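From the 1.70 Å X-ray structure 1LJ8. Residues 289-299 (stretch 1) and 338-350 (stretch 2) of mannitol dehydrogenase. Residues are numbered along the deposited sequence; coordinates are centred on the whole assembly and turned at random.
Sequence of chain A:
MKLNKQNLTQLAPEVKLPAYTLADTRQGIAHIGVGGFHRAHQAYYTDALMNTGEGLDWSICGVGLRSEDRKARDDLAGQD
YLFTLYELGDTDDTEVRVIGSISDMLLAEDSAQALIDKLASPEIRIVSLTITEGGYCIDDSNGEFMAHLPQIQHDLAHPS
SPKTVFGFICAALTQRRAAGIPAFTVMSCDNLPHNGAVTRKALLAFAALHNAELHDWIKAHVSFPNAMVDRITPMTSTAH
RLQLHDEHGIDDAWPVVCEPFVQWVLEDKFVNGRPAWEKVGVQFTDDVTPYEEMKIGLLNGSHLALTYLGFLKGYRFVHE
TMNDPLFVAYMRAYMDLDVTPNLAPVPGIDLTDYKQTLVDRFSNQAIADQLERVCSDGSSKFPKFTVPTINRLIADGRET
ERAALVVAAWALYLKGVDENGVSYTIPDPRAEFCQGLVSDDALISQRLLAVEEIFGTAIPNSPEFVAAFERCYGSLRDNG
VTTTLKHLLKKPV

Stretch 1 289-299: TPYEEMKIGLL
Stretch 2 (338-350) DVTPNLAPVPGID

Stretch 1 is helical throughout, its i to i+4 ladder running from Glu-293 N to Thr-289 O (2.8 Å) onward and widening to a pi-type turn at 296-299. Stretch 2 opens with 338-339 in a helix that begins earlier in the chain, has a 3-10 segment at 340-342, then extends (Leu-343 -78/137, Ala-344 -71/159, Pro-345 -59/143, Val-346 -126/86) into a type II turn from Val-346 to Ile-349. The two run in opposite directions: CA atoms pair Gly-297 with Val-339 (6.5 Å), Met-294 with Leu-343 (6.5 Å) and Pro-290 with Ala-344 (5.7 Å).

The two stretches together bury 587 Å², and most of the side-chain contacts between them are apolar. Pro-290, Met-294 and Leu-298 recur every four residues, about one helical turn, and so give stretch 2 an apolar stripe to pack on. Leu-298 (m, t) sets CD2 3.5 Å from Val-339 CG1 and CD1 3.8 Å from Leu-343 CD1; Leu-343 is also m, t, and Val-339 is t. At Gly-297 an ideal CB would point toward stretch 2 and lie 3.2 Å from Val-339 CG1, so the bare backbone makes room for the valine. Met-294, a selenomethionine (t, t, p), brings SE to 3.9 Å from Ile-349 CG2 (Ile-349 m, m). Val-346 (m) places CG1 3.9 Å from Pro-290 CB, while its CB lies 3.8 Å from Tyr-291 CE2.

One direct hydrogen bond crosses the contact. With chi1 at -60° and chi2 at 115°, Tyr-291 reaches the turn, and its OH donates to Pro-347 O at 2.6 Å, the acceptor lying at the ring edge near its plane. Gly-348 follows at 84/4, where a CB would jam against that same carbonyl O.

Two waters bridge the stretches at Ala-344, one between carbonyls, the other from a carboxylate to a backbone N. Water 1 donates from its O to Pro-290 O (2.7 Å) and Ala-344 O (3.0 Å), joining two carbonyls that cannot bond each other. Water 2 donates from its O to Glu-293 OE1 (2.6 Å) and accepts from Ala-344 N (2.9 Å); Glu-293 is m, t.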

ATOM      1  N   THR A 289     -13.699  -6.915  -7.153  1.00 15.89           N
ATOM      2  CA  THR A 289     -13.977  -6.327  -5.849  1.00 17.19           C
ATOM      3  C   THR A 289     -14.185  -7.274  -4.672  1.00 17.41           C
ATOM      4  O   THR A 289     -13.689  -6.999  -3.598  1.00 17.95           O
ATOM      5  CB  THR A 289     -15.087  -5.212  -5.915  1.00 19.00           C
ATOM      6  OG1 THR A 289     -16.329  -5.750  -6.362  1.00 20.92           O
ATOM      7  CG2 THR A 289     -14.664  -4.114  -6.928  1.00 21.08           C
ATOM      8  N   PRO A 290     -14.884  -8.412  -4.842  1.00 16.25           N
ATOM      9  CA  PRO A 290     -14.974  -9.204  -3.614  1.00 17.07           C
ATOM     10  C   PRO A 290     -13.627  -9.765  -3.119  1.00 16.33           C
ATOM     11  O   PRO A 290     -13.436  -9.966  -1.921  1.00 14.10           O
ATOM     12  CB  PRO A 290     -15.988 -10.309  -3.964  1.00 19.55           C
ATOM     13  CG  PRO A 290     -15.967 -10.387  -5.431  1.00 20.13           C
ATOM     14  CD  PRO A 290     -15.737  -8.962  -5.910  1.00 17.48           C
ATOM     15  N   TYR A 291     -12.698 -10.002  -4.048  1.00 14.90           N
ATOM     16  CA  TYR A 291     -11.369 -10.504  -3.712  1.00 15.89           C
ATOM     17  C   TYR A 291     -10.554  -9.399  -3.021  1.00 14.73           C
ATOM     18  O   TYR A 291      -9.895  -9.648  -2.032  1.00 12.40           O
ATOM     19  CB  TYR A 291     -10.634 -10.948  -4.967  1.00 19.32           C
ATOM     20  CG  TYR A 291     -11.372 -12.043  -5.702  1.00 22.76           C
ATOM     21  CD1 TYR A 291     -11.892 -11.830  -6.980  1.00 22.30           C
ATOM     22  CD2 TYR A 291     -11.576 -13.287  -5.092  1.00 24.11           C
ATOM     23  CE1 TYR A 291     -12.605 -12.855  -7.642  1.00 24.59           C
ATOM     24  CE2 TYR A 291     -12.281 -14.293  -5.724  1.00 26.02           C
ATOM     25  CZ  TYR A 291     -12.793 -14.077  -7.001  1.00 26.53           C
ATOM     26  OH  TYR A 291     -13.525 -15.093  -7.604  1.00 25.49           O
ATOM     27  N   GLU A 292     -10.614  -8.172  -3.548  1.00 15.02           N
ATOM     28  CA  GLU A 292      -9.868  -7.072  -2.903  1.00 15.38           C
ATOM     29  C   GLU A 292     -10.525  -6.759  -1.547  1.00 12.83           C
ATOM     30  O   GLU A 292      -9.834  -6.464  -0.569  1.00 13.86           O
ATOM     31  CB  GLU A 292      -9.834  -5.819  -3.803  1.00 15.45           C
ATOM     32  CG  GLU A 292      -8.984  -4.636  -3.210  1.00 18.94           C
ATOM     33  CD  GLU A 292      -7.480  -4.957  -2.933  1.00 21.89           C
ATOM     34  OE1 GLU A 292      -6.720  -4.008  -2.576  1.00 23.26           O
ATOM     35  OE2 GLU A 292      -7.027  -6.119  -3.068  1.00 20.91           O
ATOM     36  N   GLU A 293     -11.858  -6.821  -1.463  1.00 14.55           N
ATOM     37  CA  GLU A 293     -12.529  -6.560  -0.165  1.00 13.15           C
ATOM     38  C   GLU A 293     -12.050  -7.580   0.864  1.00 14.02           C
ATOM     39  O   GLU A 293     -11.794  -7.239   2.039  1.00 13.85           O
ATOM     40  CB  GLU A 293     -14.068  -6.665  -0.308  1.00 14.87           C
ATOM     41  CG  GLU A 293     -14.673  -5.457  -0.995  1.00 13.62           C
ATOM     42  CD  GLU A 293     -16.094  -5.695  -1.509  1.00 17.78           C
ATOM     43  OE1 GLU A 293     -16.690  -6.741  -1.154  1.00 17.20           O
ATOM     44  OE2 GLU A 293     -16.594  -4.822  -2.273  1.00 19.01           O
HETATM   45  N   MSE A 294     -11.973  -8.828   0.420  1.00 13.34           N
HETATM   46  CA  MSE A 294     -11.512  -9.941   1.242  1.00 12.97           C
HETATM   47  C   MSE A 294     -10.083  -9.757   1.765  1.00 12.73           C
HETATM   48  O   MSE A 294      -9.782  -9.941   2.965  1.00 13.00           O
HETATM   49  CB  MSE A 294     -11.531 -11.244   0.431  1.00 17.64           C
HETATM   50  CG  MSE A 294     -10.946 -12.414   1.176  1.00 19.61           C
HETATM   51 SE   MSE A 294     -10.527 -13.908  -0.090  1.00 28.40          SE
HETATM   52  CE  MSE A 294      -8.907 -13.206  -0.893  1.00 27.96           C
ATOM     53  N   LYS A 295      -9.181  -9.409   0.863  1.00 10.81           N
ATOM     54  CA  LYS A 295      -7.793  -9.242   1.279  1.00 13.01           C
ATOM     55  C   LYS A 295      -7.628  -8.046   2.201  1.00 11.28           C
ATOM     56  O   LYS A 295      -6.912  -8.103   3.215  1.00 12.50           O
ATOM     57  CB  LYS A 295      -6.925  -9.065   0.037  1.00 14.53           C
ATOM     58  CG  LYS A 295      -5.455  -8.863   0.419  1.00 17.05           C
ATOM     59  CD  LYS A 295      -4.946  -7.592  -0.102  1.00 19.12           C
ATOM     60  CE  LYS A 295      -3.446  -7.433   0.207  1.00 18.32           C
ATOM     61  NZ  LYS A 295      -3.172  -5.990   0.557  1.00 14.20           N
ATOM     62  N   ILE A 296      -8.273  -6.937   1.856  1.00 11.46           N
ATOM     63  CA  ILE A 296      -8.161  -5.741   2.699  1.00 12.08           C
ATOM     64  C   ILE A 296      -8.764  -6.020   4.100  1.00 13.01           C
ATOM     65  O   ILE A 296      -8.177  -5.671   5.141  1.00 12.55           O
ATOM     66  CB  ILE A 296      -8.908  -4.538   2.072  1.00 12.94           C
ATOM     67  CG1 ILE A 296      -8.218  -4.096   0.750  1.00 14.40           C
ATOM     68  CG2 ILE A 296      -8.937  -3.376   3.087  1.00 14.52           C
ATOM     69  CD1 ILE A 296      -6.854  -3.486   0.971  1.00 17.23           C
ATOM     70  N   GLY A 297      -9.929  -6.666   4.136  1.00 11.96           N
ATOM     71  CA  GLY A 297     -10.578  -6.916   5.427  1.00 11.95           C
ATOM     72  C   GLY A 297      -9.840  -7.867   6.345  1.00 11.55           C
ATOM     73  O   GLY A 297      -9.727  -7.658   7.565  1.00 12.48           O
ATOM     74  N   LEU A 298      -9.341  -8.936   5.751  1.00 11.44           N
ATOM     75  CA  LEU A 298      -8.640  -9.973   6.490  1.00 12.30           C
ATOM     76  C   LEU A 298      -7.147  -9.758   6.640  1.00 12.53           C
ATOM     77  O   LEU A 298      -6.631  -9.858   7.750  1.00 12.92           O
ATOM     78  CB  LEU A 298      -8.892 -11.357   5.818  1.00 11.47           C
ATOM     79  CG  LEU A 298     -10.364 -11.827   5.869  1.00 12.22           C
ATOM     80  CD1 LEU A 298     -10.485 -13.153   5.011  1.00 13.01           C
ATOM     81  CD2 LEU A 298     -10.787 -12.070   7.347  1.00 12.81           C
ATOM     82  N   LEU A 299      -6.438  -9.484   5.548  1.00 11.52           N
ATOM     83  CA  LEU A 299      -4.979  -9.342   5.687  1.00  9.65           C
ATOM     84  C   LEU A 299      -4.637  -7.986   6.281  1.00 10.71           C
ATOM     85  O   LEU A 299      -4.032  -7.901   7.358  1.00 10.69           O
ATOM     86  CB  LEU A 299      -4.283  -9.533   4.324  1.00 11.00           C
ATOM     87  CG  LEU A 299      -2.756  -9.713   4.359  1.00 13.04           C
ATOM     88  CD1 LEU A 299      -2.297 -10.316   2.996  1.00 12.62           C
ATOM     89  CD2 LEU A 299      -2.059  -8.323   4.598  1.00 14.26           C
ATOM     90  N   ASP A 338     -15.469 -11.281  13.430  1.00 15.27           N
ATOM     91  CA  ASP A 338     -15.823  -9.913  13.064  1.00 14.26           C
ATOM     92  C   ASP A 338     -15.830  -9.643  11.579  1.00 14.58           C
ATOM     93  O   ASP A 338     -16.787  -9.052  11.073  1.00 15.92           O
ATOM     94  CB  ASP A 338     -14.887  -8.907  13.786  1.00 16.56           C
ATOM     95  CG  ASP A 338     -14.941  -9.046  15.325  1.00 20.89           C
ATOM     96  OD1 ASP A 338     -16.034  -9.418  15.834  1.00 21.07           O
ATOM     97  OD2 ASP A 338     -13.916  -8.781  16.022  1.00 20.09           O
ATOM     98  N   VAL A 339     -14.792 -10.093  10.878  1.00 13.06           N
ATOM     99  CA  VAL A 339     -14.709  -9.816   9.444  1.00 12.89           C
ATOM    100  C   VAL A 339     -15.423 -10.814   8.535  1.00 14.62           C
ATOM    101  O   VAL A 339     -16.171 -10.419   7.655  1.00 14.80           O
ATOM    102  CB  VAL A 339     -13.179  -9.725   8.992  1.00 14.21           C
ATOM    103  CG1 VAL A 339     -13.085  -9.467   7.464  1.00 14.31           C
ATOM    104  CG2 VAL A 339     -12.457  -8.604   9.826  1.00 13.43           C
ATOM    105  N   THR A 340     -15.179 -12.105   8.750  1.00 14.95           N
ATOM    106  CA  THR A 340     -15.729 -13.125   7.853  1.00 15.80           C
ATOM    107  C   THR A 340     -17.205 -13.031   7.536  1.00 16.35           C
ATOM    108  O   THR A 340     -17.592 -13.094   6.357  1.00 15.60           O
ATOM    109  CB  THR A 340     -15.343 -14.570   8.361  1.00 18.03           C
ATOM    110  OG1 THR A 340     -13.918 -14.740   8.252  1.00 16.43           O
ATOM    111  CG2 THR A 340     -16.011 -15.638   7.493  1.00 17.94           C
ATOM    112  N   PRO A 341     -18.060 -12.841   8.552  1.00 16.72           N
ATOM    113  CA  PRO A 341     -19.509 -12.753   8.262  1.00 17.71           C
ATOM    114  C   PRO A 341     -19.890 -11.581   7.364  1.00 18.05           C
ATOM    115  O   PRO A 341     -21.022 -11.519   6.853  1.00 18.09           O
ATOM    116  CB  PRO A 341     -20.151 -12.568   9.648  1.00 18.25           C
ATOM    117  CG  PRO A 341     -19.157 -13.162  10.624  1.00 19.38           C
ATOM    118  CD  PRO A 341     -17.799 -12.705  10.003  1.00 18.50           C
ATOM    119  N   ASN A 342     -18.987 -10.620   7.205  1.00 15.29           N
ATOM    120  CA  ASN A 342     -19.309  -9.425   6.419  1.00 16.43           C
ATOM    121  C   ASN A 342     -18.908  -9.540   4.943  1.00 16.19           C
ATOM    122  O   ASN A 342     -19.257  -8.663   4.124  1.00 18.84           O
ATOM    123  CB  ASN A 342     -18.552  -8.185   6.960  1.00 16.86           C
ATOM    124  CG  ASN A 342     -18.667  -8.004   8.471  1.00 17.60           C
ATOM    125  OD1 ASN A 342     -19.537  -8.583   9.111  1.00 18.81           O
ATOM    126  ND2 ASN A 342     -17.772  -7.183   9.041  1.00 15.84           N
ATOM    127  N   LEU A 343     -18.161 -10.576   4.612  1.00 15.56           N
ATOM    128  CA  LEU A 343     -17.604 -10.714   3.262  1.00 15.29           C
ATOM    129  C   LEU A 343     -18.536 -11.203   2.179  1.00 18.78           C
ATOM    130  O   LEU A 343     -19.321 -12.128   2.395  1.00 17.21           O
ATOM    131  CB  LEU A 343     -16.367 -11.641   3.309  1.00 15.59           C
ATOM    132  CG  LEU A 343     -15.255 -11.136   4.244  1.00 15.00           C
ATOM    133  CD1 LEU A 343     -14.077 -12.148   4.302  1.00 15.99           C
ATOM    134  CD2 LEU A 343     -14.750  -9.761   3.696  1.00 15.67           C
ATOM    135  N   ALA A 344     -18.427 -10.555   1.021  1.00 17.58           N
ATOM    136  CA  ALA A 344     -19.179 -10.929  -0.168  1.00 19.90           C
ATOM    137  C   ALA A 344     -18.573 -12.239  -0.634  1.00 20.35           C
ATOM    138  O   ALA A 344     -17.434 -12.592  -0.293  1.00 20.26           O
ATOM    139  CB  ALA A 344     -19.046  -9.850  -1.244  1.00 18.74           C
ATOM    140  N   PRO A 345     -19.330 -13.001  -1.421  1.00 22.99           N
ATOM    141  CA  PRO A 345     -18.851 -14.282  -1.928  1.00 21.44           C
ATOM    142  C   PRO A 345     -17.580 -14.105  -2.760  1.00 20.53           C
ATOM    143  O   PRO A 345     -17.433 -13.109  -3.481  1.00 19.90           O
ATOM    144  CB  PRO A 345     -20.025 -14.768  -2.807  1.00 23.44           C
ATOM    145  CG  PRO A 345     -21.241 -14.160  -2.128  1.00 23.58           C
ATOM    146  CD  PRO A 345     -20.745 -12.750  -1.789  1.00 22.72           C
ATOM    147  N   VAL A 346     -16.680 -15.069  -2.642  1.00 19.91           N
ATOM    148  CA  VAL A 346     -15.429 -15.054  -3.401  1.00 21.49           C
ATOM    149  C   VAL A 346     -15.263 -16.364  -4.165  1.00 23.39           C
ATOM    150  O   VAL A 346     -14.642 -17.304  -3.688  1.00 22.76           O
ATOM    151  CB  VAL A 346     -14.208 -14.807  -2.504  1.00 21.80           C
ATOM    152  CG1 VAL A 346     -14.140 -13.274  -2.152  1.00 20.50           C
ATOM    153  CG2 VAL A 346     -14.315 -15.635  -1.193  1.00 23.59           C
ATOM    154  N   PRO A 347     -15.840 -16.436  -5.378  1.00 26.42           N
ATOM    155  CA  PRO A 347     -15.724 -17.679  -6.175  1.00 27.87           C
ATOM    156  C   PRO A 347     -14.299 -18.232  -6.302  1.00 29.37           C
ATOM    157  O   PRO A 347     -13.363 -17.493  -6.608  1.00 30.05           O
ATOM    158  CB  PRO A 347     -16.306 -17.270  -7.534  1.00 27.76           C
ATOM    159  CG  PRO A 347     -17.394 -16.285  -7.147  1.00 27.35           C
ATOM    160  CD  PRO A 347     -16.680 -15.435  -6.074  1.00 25.64           C
ATOM    161  N   GLY A 348     -14.142 -19.535  -6.046  1.00 30.84           N
ATOM    162  CA  GLY A 348     -12.839 -20.175  -6.170  1.00 31.58           C
ATOM    163  C   GLY A 348     -11.927 -20.057  -4.961  1.00 32.33           C
ATOM    164  O   GLY A 348     -10.761 -20.470  -4.982  1.00 33.55           O
ATOM    165  N   ILE A 349     -12.436 -19.461  -3.896  1.00 30.51           N
ATOM    166  CA  ILE A 349     -11.621 -19.315  -2.720  1.00 28.59           C
ATOM    167  C   ILE A 349     -12.332 -19.919  -1.542  1.00 25.61           C
ATOM    168  O   ILE A 349     -13.523 -19.682  -1.329  1.00 26.06           O
ATOM    169  CB  ILE A 349     -11.377 -17.817  -2.347  1.00 29.55           C
ATOM    170  CG1 ILE A 349     -10.565 -17.145  -3.424  1.00 30.22           C
ATOM    171  CG2 ILE A 349     -10.668 -17.731  -0.975  1.00 29.80           C
ATOM    172  CD1 ILE A 349      -9.142 -17.656  -3.508  1.00 32.00           C
ATOM    173  N   ASP A 350     -11.604 -20.705  -0.771  1.00 24.24           N
ATOM    174  CA  ASP A 350     -12.182 -21.247   0.445  1.00 22.84           C
ATOM    175  C   ASP A 350     -11.684 -20.278   1.540  1.00 21.39           C
ATOM    176  O   ASP A 350     -10.488 -20.212   1.796  1.00 20.34           O
ATOM    177  CB  ASP A 350     -11.661 -22.660   0.751  1.00 22.64           C
ATOM    178  CG  ASP A 350     -12.237 -23.180   2.050  1.00 25.10           C
ATOM    179  OD1 ASP A 350     -11.571 -23.114   3.114  1.00 23.44           O
ATOM    180  OD2 ASP A 350     -13.415 -23.593   2.013  1.00 28.85           O
TER
HETATM  181  O   HOH W   1     -15.165 -10.668   0.031  1.00 16.87           O
HETATM  182  O   HOH W   2     -16.545  -8.371   0.920  1.00 20.14           O